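Local coordinates for protein TqaL (Neurospora crassa, PDB 7EEH) that belongs to the 2OG-Fe dioxygenase family of the cupin clan and carries a bound iron(III) ion, at residues 18-23 / 42-47; 26-31 / 138-143; 122-127 / 163-168; 131-136 / 272-277; 233-238 / 242-247. The protein carries 1 engineered substitution. All blocks are in the same frame, centred on the assembly; numbering follows the deposited sequence.

Contact 1 of 5, residues 18-23 / 42-47; sequences IAEIMK and VPLLLG
Leu44 lays its two methyl groups over the side chains of Glu20 and Ile21, and these three residues make up the contact between segments 18-23 and 42-47, which lie on helix 12-31 and helix 38-48. Its CD2 branch settles against the aliphatic part of Glu20, 3.6 Å from CG of Glu20, with CB of the same glutamate almost as near. The two side chains cross at about a right angle, and the methyl meets methylenes while the carboxylate lies farther along the chain. Glu20 makes this possible by its torsions: CG stands opposite the backbone N (chi1 177°), and a bend at chi2 of 57° then turns the acid group aside. The other branch of Leu44 is taken up by Ile21, where CD1 of Leu44 lies 4.1 Å from CG1 of Ile21 as the side chains run past one another in opposite directions. CA of Ile21 and CA of Leu44, the nearest such pair, are 7.5 Å apart. This is helix-to-helix packing in the N-terminal part of the chain. Ile21 also rests on Met139 and Ile140 of helix 128-141, and Ala19 packs on Thr16 of the second subunit, so helix 12-31 lies between its own fold and a neighbour. With methyls and methylenes alone in touch, cohesion here comes from dispersion and burial of apolar surface, and the partly exposed Glu20 contributes its hydrocarbon stem.

Contact 2 of 5, residues 26-31 / 138-143; sequences SKYITN and GMICHG
The Tyr28 side chain stands at about a right angle to that of Ile140 where two helices, 12-31 and 128-141, pack beside the large antiparallel sheet, probably part of the double-stranded beta-helix (jelly-roll) core known from cupin-clan proteins. One corner of the phenol ring does the touching: CD2 of Tyr28 lies 3.7 Å from CG2 of Ile140. The methyl comes at the ring obliquely. A chi1 of -172° sets CG of Tyr28 opposite its backbone N and sends the ring across the gap between the two segments, whose nearest CA atoms, those of Tyr28 and Ile140, are 8.0 Å apart. Farther round the ring, at CE2, is a sulfur-aromatic contact, with SG of Cys141 5.5 Å from the ring centroid and 57° off the ring normal, again an oblique approach. Ile140 and Cys141 come from the last turn of their helix. The phenol OH of Tyr28 is satisfied by a hydrogen bond with ND1 of His190, which ties the ring to strand 190-199. Leu245 of strand 243-247 packs on both Tyr28 and Ile140. The closest approach of the sulfur to a ring atom is 4.4 Å, from SG of Cys141 to CE2 of Tyr28.

Contact 3 of 5, residues 122-127 / 163-168; sequences DELQLN and LFNLRT
Apolar packing joins Leu124 to Leu163: the two side chains reach toward each other tip to tip, with CD2 of Leu124 3.9 Å from CD2 of Leu163. Leu124 carries its CG opposite the backbone N (chi1 -180°), which extends the side chain from the short helix 122-125 to the sheet. The same CD2 methyl also lies against Asn165, 4.0 Å from CB of Asn165, in an oblique crossing of the side chains. One methyl thus sits over two strand residues, i and i+2, that face the same side of strand 158-170. This strand is an inner member of the large antiparallel sheet, between strands 74-84 and 267-277, and Phe130 of helix 128-141 packs on both leucines. Polar bonds stay within the helical segment or leave the contact. NE2 of Gln125 donates to OD1 of Asp122 at 2.9 Å, nearly straight at 177° and in the plane of the amide. The other end of that amide, OE1 of Gln125, is bonded to Arg92.

Contact 4 of 5, residues 131-136 / 272-277; sequences QALLVF and LIFFTR
Leu133 starts its contact at the root, where CB lies 4.0 Å from CZ of Phe274 and approaches that ring obliquely. Beyond CB, a chi1 of -85° places CG opposite the carbonyl carbon, and the chain runs on to its CD1 methyl, which meets CD1 of Leu272 at 3.8 Å in a slanting encounter of the two leucines. One side chain of helix 131-136 therefore spans Phe274 and Leu272, alternate residues on the same face of strand 272-277. Leu134, the next helix residue, takes the rim of the aromatic ring: its CD2 is 3.8 Å from CE2 of Phe274, at the edge and near the ring plane. The Phe274 ring is thus touched at CZ by one leucine and along its CD2-CE2 side by the other. The segment axes come within 11.2 Å and cross at -35°, a helix laid roughly along a strand with the side chains filling the space between. Met192 of strand 190-199 also touches Phe274, and Leu45 of helix 38-48 adds to Leu133. Helix 128-141 is in this way seated on the large antiparallel sheet, near the centre of the chain. Its Lys137 adds weak hydrogen bonds to O of Phe274 and OG1 of Thr276. The touching side chains themselves are all buried hydrocarbon, so shape fit and exclusion of water probably dominate between them.

Contact 5 of 5, residues 233-238 / 242-247; sequences SRVQHR and DTLLLV
Segments 235-238 and 242-244 run nearly antiparallel, their end-to-end directions 156° apart. The backbones are closest at the turn, 5.5 Å between CA of His237 and CA of Asp242, and diverge to 8.1 Å between CA of Val235 and CA of Leu244. Beside the turn, N of Arg238 donates to OD2 of Asp242 at 2.8 Å and 173°, reaching its anti side. The same oxygen accepts from N of His239. O of Asp242 lies in the plane of the His237 ring, at its edge, 3.3 Å from CD2 of His237. NE2 of His237, bonded to O of Thr193, lies 3.9 Å from CB of Leu244, the side chains crossing at about a right angle. Farther from the turn, CG1 of Val235 meets CD2 of Leu244 at 4.1 Å. The short turn carries the chain from strand 231-236, outermost in the three-stranded sheet, into the large sheet, consistent with the two facing sheets of a jelly-roll core; there strand 243-247 lies between strands 33-36 and 190-199, and Phe35 packs on Val235 and Leu244.

Contacts 1, 2 and 4 are connected through helices: contacts 1 and 2 share helix 12-31, contacts 2 and 4 share helix 128-141, and their centres lie 13 to 15 Å apart. Contacts 3 and 4, 11 Å apart, rest on neighbouring strands 158-170 and 267-277 of the large antiparallel sheet, joined by a probable hydrogen bond between Phe164 and Ile273. Contact 5 reaches the same sheet through strand 243-247 and touches contact 2 at Tyr28. Along the chain, contact 1 closes before contacts 3, 4 and 5 open, contact 2 crosses contacts 1, 3 and 4, and contact 5 is nested inside the loop closed by contact 4. The helices thus back the sheet, while contact 5 links it to the smaller one.

Contact 1 of 5, residues 18-23 / 42-47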
# COMPACT_ATOMS: atom_id res chain seq x y z
N ILE B 18 -0.35 -7.51 8.09
CA ILE B 18 0.57 -8.64 8.20
C ILE B 18 1.79 -8.41 7.33
O ILE B 18 2.93 -8.66 7.76
CB ILE B 18 -0.15 -9.96 7.84
CG1 ILE B 18 -1.29 -10.21 8.83
CG2 ILE B 18 0.85 -11.13 7.89
CD1 ILE B 18 -2.16 -11.40 8.46
N ALA B 19 1.59 -7.88 6.12
CA ALA B 19 2.72 -7.59 5.24
C ALA B 19 3.72 -6.67 5.92
O ALA B 19 4.93 -6.91 5.89
CB ALA B 19 2.22 -6.98 3.93
N GLU B 20 3.23 -5.60 6.54
CA GLU B 20 4.13 -4.69 7.22
C GLU B 20 4.81 -5.37 8.41
O GLU B 20 6.00 -5.14 8.68
CB GLU B 20 3.35 -3.44 7.65
CG GLU B 20 4.15 -2.42 8.44
CD GLU B 20 5.40 -1.95 7.70
OE1 GLU B 20 5.32 -1.82 6.45
OE2 GLU B 20 6.43 -1.72 8.37
N ILE B 21 4.08 -6.22 9.13
CA ILE B 21 4.66 -6.91 10.28
C ILE B 21 5.75 -7.88 9.82
O ILE B 21 6.80 -7.99 10.46
CB ILE B 21 3.57 -7.63 11.09
CG1 ILE B 21 2.64 -6.61 11.74
CG2 ILE B 21 4.20 -8.58 12.13
CD1 ILE B 21 1.36 -7.22 12.33
N MSE B 22 5.57 -8.51 8.67
CA MSE B 22 6.62 -9.37 8.08
C MSE B 22 7.87 -8.53 7.74
O MSE B 22 8.95 -9.02 7.91
CB MSE B 22 6.04 -10.17 6.92
CG MSE B 22 5.00 -11.15 7.32
SE MSE B 22 5.71 -12.48 8.53
CE MSE B 22 5.05 -12.05 10.17
N LYS B 23 7.69 -7.30 7.26
CA LYS B 23 8.85 -6.44 7.03
C LYS B 23 9.60 -6.15 8.34
O LYS B 23 10.83 -6.24 8.40
CB LYS B 23 8.43 -5.13 6.37
CG LYS B 23 7.93 -5.31 4.95
CD LYS B 23 7.47 -3.97 4.40
CE LYS B 23 7.19 -4.07 2.90
NZ LYS B 23 6.26 -2.98 2.46
N VAL B 42 -0.24 1.83 15.71
CA VAL B 42 -1.70 1.95 15.70
C VAL B 42 -2.34 1.31 14.47
O VAL B 42 -3.23 0.46 14.63
CB VAL B 42 -2.13 3.41 15.90
CG1 VAL B 42 -3.59 3.57 15.50
CG2 VAL B 42 -1.96 3.82 17.33
N PRO B 43 -1.92 1.62 13.24
CA PRO B 43 -2.56 0.96 12.09
C PRO B 43 -2.31 -0.53 12.03
O PRO B 43 -3.18 -1.27 11.54
CB PRO B 43 -1.97 1.70 10.88
CG PRO B 43 -0.73 2.30 11.36
CD PRO B 43 -0.92 2.61 12.80
N LEU B 44 -1.18 -1.02 12.54
CA LEU B 44 -0.96 -2.46 12.60
C LEU B 44 -1.96 -3.13 13.54
O LEU B 44 -2.56 -4.16 13.20
CB LEU B 44 0.47 -2.77 13.03
CG LEU B 44 1.55 -2.20 12.10
CD1 LEU B 44 2.94 -2.57 12.54
CD2 LEU B 44 1.31 -2.68 10.69
N LEU B 45 -2.15 -2.56 14.73
CA LEU B 45 -3.08 -3.17 15.68
C LEU B 45 -4.51 -3.09 15.18
O LEU B 45 -5.28 -4.04 15.33
CB LEU B 45 -2.95 -2.50 17.05
CG LEU B 45 -1.60 -2.65 17.77
CD1 LEU B 45 -1.71 -2.24 19.25
CD2 LEU B 45 -1.08 -4.06 17.66
N LEU B 46 -4.89 -1.96 14.58
CA LEU B 46 -6.21 -1.87 13.95
C LEU B 46 -6.39 -2.95 12.90
O LEU B 46 -7.41 -3.65 12.87
CB LEU B 46 -6.39 -0.48 13.31
CG LEU B 46 -6.56 0.68 14.29
CD1 LEU B 46 -6.53 2.02 13.56
CD2 LEU B 46 -7.86 0.53 15.04
N GLY B 47 -5.39 -3.12 12.03
CA GLY B 47 -5.48 -4.14 11.00
C GLY B 47 -5.64 -5.53 11.57
O GLY B 47 -6.28 -6.38 10.95

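Contact 2 of 5, residues 26-31 / 138-143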
# COMPACT_ATOMS: atom_id res chain seq x y z
N SER B 26 11.71 -9.10 9.33
CA SER B 26 12.99 -9.19 8.63
C SER B 26 14.02 -8.27 9.25
O SER B 26 15.20 -8.63 9.38
CB SER B 26 12.81 -8.86 7.15
OG SER B 26 12.14 -9.91 6.50
N LYS B 27 13.60 -7.07 9.65
CA LYS B 27 14.50 -6.13 10.31
C LYS B 27 14.93 -6.63 11.68
O LYS B 27 16.07 -6.43 12.10
CB LYS B 27 13.82 -4.76 10.42
CG LYS B 27 14.71 -3.63 10.89
CD LYS B 27 14.03 -2.25 10.73
CE LYS B 27 13.03 -1.96 11.85
NZ LYS B 27 12.25 -0.69 11.60
N TYR B 28 14.02 -7.30 12.38
CA TYR B 28 14.35 -7.93 13.66
C TYR B 28 15.39 -9.04 13.48
O TYR B 28 16.34 -9.14 14.26
CB TYR B 28 13.08 -8.49 14.29
CG TYR B 28 13.18 -9.00 15.70
CD1 TYR B 28 13.63 -8.19 16.74
CD2 TYR B 28 12.72 -10.27 16.01
CE1 TYR B 28 13.66 -8.66 18.05
CE2 TYR B 28 12.76 -10.75 17.32
CZ TYR B 28 13.23 -9.94 18.32
OH TYR B 28 13.24 -10.43 19.62
N ILE B 29 15.20 -9.89 12.47
CA ILE B 29 16.19 -10.94 12.20
C ILE B 29 17.56 -10.31 11.94
O ILE B 29 18.58 -10.78 12.45
CB ILE B 29 15.74 -11.81 11.02
CG1 ILE B 29 14.54 -12.65 11.43
CG2 ILE B 29 16.90 -12.73 10.54
CD1 ILE B 29 13.76 -13.21 10.26
N THR B 30 17.59 -9.22 11.18
CA THR B 30 18.86 -8.59 10.82
C THR B 30 19.49 -7.90 12.01
O THR B 30 20.69 -8.06 12.27
CB THR B 30 18.64 -7.60 9.67
OG1 THR B 30 18.26 -8.33 8.51
CG2 THR B 30 19.92 -6.84 9.38
N ASN B 31 18.70 -7.14 12.77
CA ASN B 31 19.27 -6.27 13.79
C ASN B 31 19.19 -6.83 15.20
O ASN B 31 19.86 -6.30 16.09
CB ASN B 31 18.58 -4.91 13.76
CG ASN B 31 18.85 -4.16 12.48
OD1 ASN B 31 19.93 -4.28 11.89
ND2 ASN B 31 17.87 -3.38 12.04
N GLY B 138 3.78 -12.65 18.58
CA GLY B 138 3.89 -14.04 18.14
C GLY B 138 4.24 -14.15 16.67
O GLY B 138 5.06 -14.99 16.27
N MSE B 139 3.64 -13.28 15.87
CA MSE B 139 3.87 -13.24 14.41
C MSE B 139 5.33 -12.94 14.10
O MSE B 139 5.86 -13.57 13.26
CB MSE B 139 2.97 -12.21 13.72
CG MSE B 139 1.57 -12.65 13.51
SE MSE B 139 0.64 -11.37 12.42
CE MSE B 139 1.94 -10.84 11.18
N ILE B 140 5.93 -12.00 14.81
CA ILE B 140 7.32 -11.61 14.56
C ILE B 140 8.28 -12.70 15.05
O ILE B 140 9.16 -13.15 14.31
CB ILE B 140 7.62 -10.26 15.23
CG1 ILE B 140 6.86 -9.15 14.51
CG2 ILE B 140 9.12 -9.98 15.23
CD1 ILE B 140 7.05 -7.80 15.13
N CYS B 141 8.11 -13.15 16.29
CA CYS B 141 9.10 -14.04 16.89
C CYS B 141 9.05 -15.44 16.29
O CYS B 141 10.06 -16.16 16.30
CB CYS B 141 8.90 -14.11 18.40
SG CYS B 141 9.19 -12.52 19.17
N HIS B 142 7.89 -15.85 15.78
CA HIS B 142 7.70 -17.15 15.15
C HIS B 142 8.74 -17.40 14.07
O HIS B 142 8.88 -16.60 13.14
CB HIS B 142 6.29 -17.23 14.56
CG HIS B 142 5.96 -18.55 13.94
ND1 HIS B 142 5.15 -18.66 12.82
CD2 HIS B 142 6.30 -19.81 14.28
CE1 HIS B 142 5.03 -19.94 12.50
NE2 HIS B 142 5.72 -20.66 13.37
N GLY B 143 9.47 -18.50 14.19
CA GLY B 143 10.44 -18.90 13.20
C GLY B 143 11.79 -18.21 13.26
O GLY B 143 12.68 -18.55 12.48

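Contact 3 of 5, residues 122-127 / 163-168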
# COMPACT_ATOMS: atom_id res chain seq x y z
N ASP B 122 -9.79 -9.44 33.19
CA ASP B 122 -10.43 -9.37 31.88
C ASP B 122 -10.35 -7.96 31.30
O ASP B 122 -10.30 -7.80 30.06
CB ASP B 122 -11.89 -9.83 31.98
CG ASP B 122 -12.03 -11.35 31.92
OD1 ASP B 122 -11.04 -12.03 31.54
OD2 ASP B 122 -13.13 -11.86 32.22
N GLU B 123 -10.31 -6.93 32.16
CA GLU B 123 -10.18 -5.56 31.69
C GLU B 123 -9.03 -5.42 30.69
O GLU B 123 -9.17 -4.74 29.67
CB GLU B 123 -9.95 -4.60 32.86
CG GLU B 123 -10.05 -3.14 32.44
CD GLU B 123 -9.62 -2.15 33.51
OE1 GLU B 123 -9.39 -2.57 34.67
OE2 GLU B 123 -9.52 -0.95 33.19
N LEU B 124 -7.90 -6.06 30.97
CA LEU B 124 -6.75 -6.01 30.06
C LEU B 124 -6.83 -7.12 29.02
O LEU B 124 -6.80 -6.84 27.82
CB LEU B 124 -5.43 -6.10 30.83
CG LEU B 124 -4.16 -6.04 29.95
CD1 LEU B 124 -4.12 -4.77 29.12
CD2 LEU B 124 -2.91 -6.16 30.79
N GLN B 125 -6.93 -8.38 29.47
CA GLN B 125 -6.72 -9.50 28.56
C GLN B 125 -7.86 -9.68 27.55
O GLN B 125 -7.67 -10.35 26.55
CB GLN B 125 -6.49 -10.79 29.34
CG GLN B 125 -7.72 -11.37 30.04
CD GLN B 125 -7.49 -12.81 30.47
OE1 GLN B 125 -6.41 -13.36 30.29
NE2 GLN B 125 -8.51 -13.42 31.07
N LEU B 126 -9.04 -9.10 27.78
CA LEU B 126 -10.06 -9.11 26.74
C LEU B 126 -10.08 -7.82 25.91
O LEU B 126 -10.91 -7.68 25.01
CB LEU B 126 -11.45 -9.36 27.35
CG LEU B 126 -11.62 -10.68 28.12
CD1 LEU B 126 -13.10 -10.94 28.47
CD2 LEU B 126 -11.03 -11.86 27.37
N ASN B 127 -9.19 -6.88 26.20
CA ASN B 127 -9.03 -5.70 25.38
C ASN B 127 -8.44 -6.11 24.03
O ASN B 127 -7.39 -6.76 23.97
CB ASN B 127 -8.13 -4.71 26.12
CG ASN B 127 -7.86 -3.44 25.35
OD1 ASN B 127 -7.30 -3.48 24.26
ND2 ASN B 127 -8.24 -2.31 25.93
N LEU B 163 3.46 -11.74 31.18
CA LEU B 163 3.12 -10.35 30.89
C LEU B 163 2.88 -9.57 32.18
O LEU B 163 2.05 -9.97 32.99
CB LEU B 163 1.88 -10.28 30.00
CG LEU B 163 1.74 -8.78 29.73
CD1 LEU B 163 2.17 -8.32 28.39
CD2 LEU B 163 0.35 -8.25 30.15
N PHE B 164 3.61 -8.47 32.35
CA PHE B 164 3.39 -7.54 33.45
C PHE B 164 2.84 -6.22 32.93
O PHE B 164 3.40 -5.62 32.00
CB PHE B 164 4.68 -7.24 34.22
CG PHE B 164 5.15 -8.37 35.08
CD1 PHE B 164 5.78 -9.46 34.52
CD2 PHE B 164 4.97 -8.34 36.46
CE1 PHE B 164 6.22 -10.51 35.32
CE2 PHE B 164 5.40 -9.38 37.25
CZ PHE B 164 6.03 -10.47 36.68
N ASN B 165 1.76 -5.76 33.54
CA ASN B 165 1.27 -4.40 33.35
C ASN B 165 1.75 -3.62 34.57
O ASN B 165 1.37 -3.94 35.70
CB ASN B 165 -0.25 -4.41 33.20
CG ASN B 165 -0.82 -3.05 32.91
OD1 ASN B 165 -0.11 -2.04 32.79
ND2 ASN B 165 -2.13 -3.01 32.75
N LEU B 166 2.62 -2.63 34.36
CA LEU B 166 3.43 -2.09 35.45
C LEU B 166 3.40 -0.56 35.43
O LEU B 166 3.71 0.06 34.41
CB LEU B 166 4.90 -2.58 35.33
CG LEU B 166 5.96 -1.89 36.18
CD1 LEU B 166 5.70 -2.13 37.65
CD2 LEU B 166 7.35 -2.34 35.82
N ARG B 167 3.03 0.03 36.56
CA ARG B 167 3.15 1.47 36.76
C ARG B 167 4.24 1.72 37.79
O ARG B 167 4.13 1.27 38.94
CB ARG B 167 1.82 2.08 37.22
CG ARG B 167 1.97 3.45 37.87
CD ARG B 167 0.62 4.13 38.08
NE ARG B 167 -0.08 4.38 36.82
CZ ARG B 167 -1.34 4.78 36.72
NH1 ARG B 167 -2.06 4.99 37.83
NH2 ARG B 167 -1.88 4.96 35.52
N THR B 168 5.32 2.38 37.38
CA THR B 168 6.35 2.77 38.33
C THR B 168 6.03 4.16 38.87
O THR B 168 5.36 4.95 38.21
CB THR B 168 7.74 2.77 37.69
OG1 THR B 168 7.81 3.75 36.64
CG2 THR B 168 8.07 1.38 37.12

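Contact 4 of 5, residues 131-136 / 272-277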
# COMPACT_ATOMS: atom_id res chain seq x y z
N GLN B 131 -4.87 -7.76 22.92
CA GLN B 131 -4.81 -9.02 22.19
C GLN B 131 -4.03 -8.85 20.89
O GLN B 131 -3.24 -9.72 20.51
CB GLN B 131 -6.21 -9.56 21.91
CG GLN B 131 -7.01 -9.89 23.19
CD GLN B 131 -8.37 -10.52 22.91
OE1 GLN B 131 -8.91 -10.40 21.81
NE2 GLN B 131 -8.92 -11.19 23.92
N ALA B 132 -4.24 -7.74 20.19
CA ALA B 132 -3.48 -7.49 18.97
C ALA B 132 -1.99 -7.40 19.26
O ALA B 132 -1.17 -7.86 18.47
CB ALA B 132 -3.97 -6.21 18.29
N LEU B 133 -1.63 -6.85 20.43
CA LEU B 133 -0.22 -6.80 20.81
C LEU B 133 0.37 -8.20 20.95
O LEU B 133 1.50 -8.44 20.52
CB LEU B 133 -0.02 -6.01 22.10
CG LEU B 133 0.10 -4.49 21.94
CD1 LEU B 133 0.04 -3.79 23.30
CD2 LEU B 133 1.38 -4.10 21.18
N LEU B 134 -0.37 -9.13 21.56
CA LEU B 134 0.11 -10.50 21.67
C LEU B 134 0.27 -11.14 20.29
O LEU B 134 1.27 -11.81 20.02
CB LEU B 134 -0.85 -11.33 22.52
CG LEU B 134 -0.79 -11.20 24.04
CD1 LEU B 134 -1.96 -11.95 24.65
CD2 LEU B 134 0.53 -11.73 24.59
N VAL B 135 -0.73 -10.97 19.42
CA VAL B 135 -0.65 -11.54 18.08
C VAL B 135 0.56 -10.96 17.36
O VAL B 135 1.34 -11.69 16.74
CB VAL B 135 -1.96 -11.30 17.32
CG1 VAL B 135 -1.87 -11.81 15.92
CG2 VAL B 135 -3.12 -12.00 18.03
N PHE B 136 0.73 -9.64 17.43
CA PHE B 136 1.87 -8.97 16.82
C PHE B 136 3.18 -9.63 17.21
O PHE B 136 4.00 -9.98 16.36
CB PHE B 136 1.88 -7.49 17.23
CG PHE B 136 3.13 -6.71 16.85
CD1 PHE B 136 3.23 -6.09 15.61
CD2 PHE B 136 4.15 -6.52 17.76
CE1 PHE B 136 4.34 -5.31 15.28
CE2 PHE B 136 5.26 -5.75 17.45
CZ PHE B 136 5.36 -5.14 16.20
N LEU B 272 3.46 -2.17 29.33
CA LEU B 272 3.24 -3.61 29.22
C LEU B 272 4.60 -4.24 28.94
O LEU B 272 5.30 -3.81 28.03
CB LEU B 272 2.24 -3.94 28.11
CG LEU B 272 0.81 -3.42 28.32
CD1 LEU B 272 -0.01 -3.60 27.06
CD2 LEU B 272 0.16 -4.12 29.52
N ILE B 273 4.98 -5.25 29.74
CA ILE B 273 6.27 -5.91 29.60
C ILE B 273 6.01 -7.39 29.34
O ILE B 273 5.46 -8.09 30.20
CB ILE B 273 7.16 -5.71 30.83
CG1 ILE B 273 7.35 -4.22 31.10
CG2 ILE B 273 8.50 -6.40 30.63
CD1 ILE B 273 7.97 -3.92 32.43
N PHE B 274 6.38 -7.86 28.15
CA PHE B 274 6.16 -9.23 27.71
C PHE B 274 7.49 -9.97 27.78
O PHE B 274 8.42 -9.62 27.05
CB PHE B 274 5.64 -9.31 26.26
CG PHE B 274 4.39 -8.48 25.98
CD1 PHE B 274 4.45 -7.11 25.88
CD2 PHE B 274 3.17 -9.11 25.75
CE1 PHE B 274 3.32 -6.35 25.60
CE2 PHE B 274 2.02 -8.37 25.46
CZ PHE B 274 2.10 -6.98 25.39
N PHE B 275 7.58 -11.00 28.63
CA PHE B 275 8.77 -11.86 28.72
C PHE B 275 8.42 -13.21 28.11
O PHE B 275 7.67 -13.98 28.73
CB PHE B 275 9.23 -12.07 30.16
CG PHE B 275 9.63 -10.83 30.91
CD1 PHE B 275 10.83 -10.20 30.65
CD2 PHE B 275 8.83 -10.35 31.95
CE1 PHE B 275 11.23 -9.08 31.40
CE2 PHE B 275 9.22 -9.23 32.69
CZ PHE B 275 10.42 -8.61 32.41
N THR B 276 8.97 -13.53 26.93
CA THR B 276 8.59 -14.75 26.21
C THR B 276 9.77 -15.70 26.06
O THR B 276 10.84 -15.30 25.58
CB THR B 276 8.00 -14.40 24.83
OG1 THR B 276 6.79 -13.64 25.02
CG2 THR B 276 7.66 -15.67 24.06
N ARG B 277 9.57 -16.96 26.44
CA ARG B 277 10.64 -17.96 26.35
C ARG B 277 10.07 -19.34 26.07
O ARG B 277 8.87 -19.59 26.26
CB ARG B 277 11.48 -18.01 27.63
CG ARG B 277 10.66 -18.38 28.90
CD ARG B 277 11.59 -18.79 30.04
NE ARG B 277 10.88 -18.97 31.31
CZ ARG B 277 10.09 -20.01 31.59
NH1 ARG B 277 9.90 -20.97 30.69
NH2 ARG B 277 9.49 -20.10 32.77

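Contact 5 of 5, residues 233-238 / 242-247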
# COMPACT_ATOMS: atom_id res chain seq x y z
N SER B 233 22.33 0.16 20.98
CA SER B 233 21.14 0.94 20.68
C SER B 233 20.79 1.78 21.89
O SER B 233 21.11 1.42 23.02
CB SER B 233 19.96 0.03 20.31
OG SER B 233 18.96 0.79 19.67
N ARG B 234 20.14 2.91 21.63
CA ARG B 234 19.57 3.78 22.65
C ARG B 234 18.16 4.13 22.23
O ARG B 234 17.93 4.58 21.11
CB ARG B 234 20.41 5.06 22.83
CG ARG B 234 19.89 6.05 23.89
CD ARG B 234 18.83 7.01 23.32
NE ARG B 234 18.57 8.15 24.19
CZ ARG B 234 17.51 8.95 24.08
NH1 ARG B 234 16.60 8.73 23.14
NH2 ARG B 234 17.36 9.97 24.91
N VAL B 235 17.21 3.94 23.14
CA VAL B 235 15.80 4.11 22.81
C VAL B 235 15.07 4.72 24.00
O VAL B 235 15.49 4.58 25.15
CB VAL B 235 15.19 2.76 22.38
CG1 VAL B 235 14.72 1.97 23.57
CG2 VAL B 235 14.10 3.01 21.46
N GLN B 236 13.97 5.43 23.71
CA GLN B 236 13.19 6.08 24.76
C GLN B 236 11.71 6.06 24.39
O GLN B 236 11.29 6.78 23.48
CB GLN B 236 13.67 7.51 24.97
CG GLN B 236 13.00 8.19 26.16
CD GLN B 236 13.24 9.68 26.19
OE1 GLN B 236 13.18 10.35 25.16
NE2 GLN B 236 13.51 10.22 27.37
N HIS B 237 10.91 5.28 25.12
CA HIS B 237 9.47 5.35 24.92
C HIS B 237 8.96 6.72 25.34
O HIS B 237 9.32 7.23 26.40
CB HIS B 237 8.74 4.28 25.73
CG HIS B 237 9.25 2.89 25.53
ND1 HIS B 237 10.46 2.46 26.03
CD2 HIS B 237 8.66 1.80 24.98
CE1 HIS B 237 10.61 1.17 25.77
NE2 HIS B 237 9.53 0.74 25.14
N ARG B 238 8.11 7.32 24.51
CA ARG B 238 7.49 8.60 24.87
C ARG B 238 6.03 8.71 24.47
O ARG B 238 5.33 9.55 25.04
CB ARG B 238 8.26 9.78 24.25
CG ARG B 238 9.77 9.60 24.18
CD ARG B 238 10.44 10.53 23.17
NE ARG B 238 9.88 11.87 23.22
CZ ARG B 238 10.55 12.97 22.94
NH1 ARG B 238 11.83 12.90 22.58
NH2 ARG B 238 9.95 14.16 23.02
N ASP B 242 4.52 3.19 21.65
CA ASP B 242 5.94 2.97 21.44
C ASP B 242 6.33 1.58 21.95
O ASP B 242 6.03 1.23 23.10
CB ASP B 242 6.76 4.04 22.17
CG ASP B 242 6.84 5.38 21.40
OD1 ASP B 242 6.34 5.49 20.26
OD2 ASP B 242 7.43 6.32 21.96
N THR B 243 7.01 0.80 21.11
CA THR B 243 7.27 -0.61 21.38
C THR B 243 8.70 -0.98 21.01
O THR B 243 9.14 -0.75 19.88
CB THR B 243 6.30 -1.52 20.62
OG1 THR B 243 4.96 -1.36 21.13
CG2 THR B 243 6.68 -2.98 20.79
N LEU B 244 9.42 -1.54 21.98
CA LEU B 244 10.75 -2.11 21.79
C LEU B 244 10.66 -3.62 21.90
O LEU B 244 10.08 -4.13 22.86
CB LEU B 244 11.72 -1.58 22.85
CG LEU B 244 13.09 -2.26 22.85
CD1 LEU B 244 13.88 -1.87 21.60
CD2 LEU B 244 13.87 -1.96 24.14
N LEU B 245 11.21 -4.34 20.92
CA LEU B 245 11.32 -5.79 20.96
C LEU B 245 12.79 -6.17 20.79
O LEU B 245 13.46 -5.64 19.91
CB LEU B 245 10.46 -6.42 19.85
CG LEU B 245 10.52 -7.93 19.61
CD1 LEU B 245 9.88 -8.65 20.78
CD2 LEU B 245 9.77 -8.26 18.33
N LEU B 246 13.29 -7.08 21.62
CA LEU B 246 14.71 -7.43 21.57
C LEU B 246 14.91 -8.92 21.81
O LEU B 246 14.16 -9.55 22.55
CB LEU B 246 15.53 -6.62 22.60
CG LEU B 246 15.21 -6.71 24.10
CD1 LEU B 246 15.90 -7.89 24.77
CD2 LEU B 246 15.63 -5.41 24.77
N VAL B 247 15.95 -9.47 21.17
CA VAL B 247 16.35 -10.85 21.39
C VAL B 247 17.14 -10.89 22.69
O VAL B 247 18.24 -10.33 22.77
CB VAL B 247 17.17 -11.40 20.22
CG1 VAL B 247 17.67 -12.84 20.53
CG2 VAL B 247 16.33 -11.36 18.95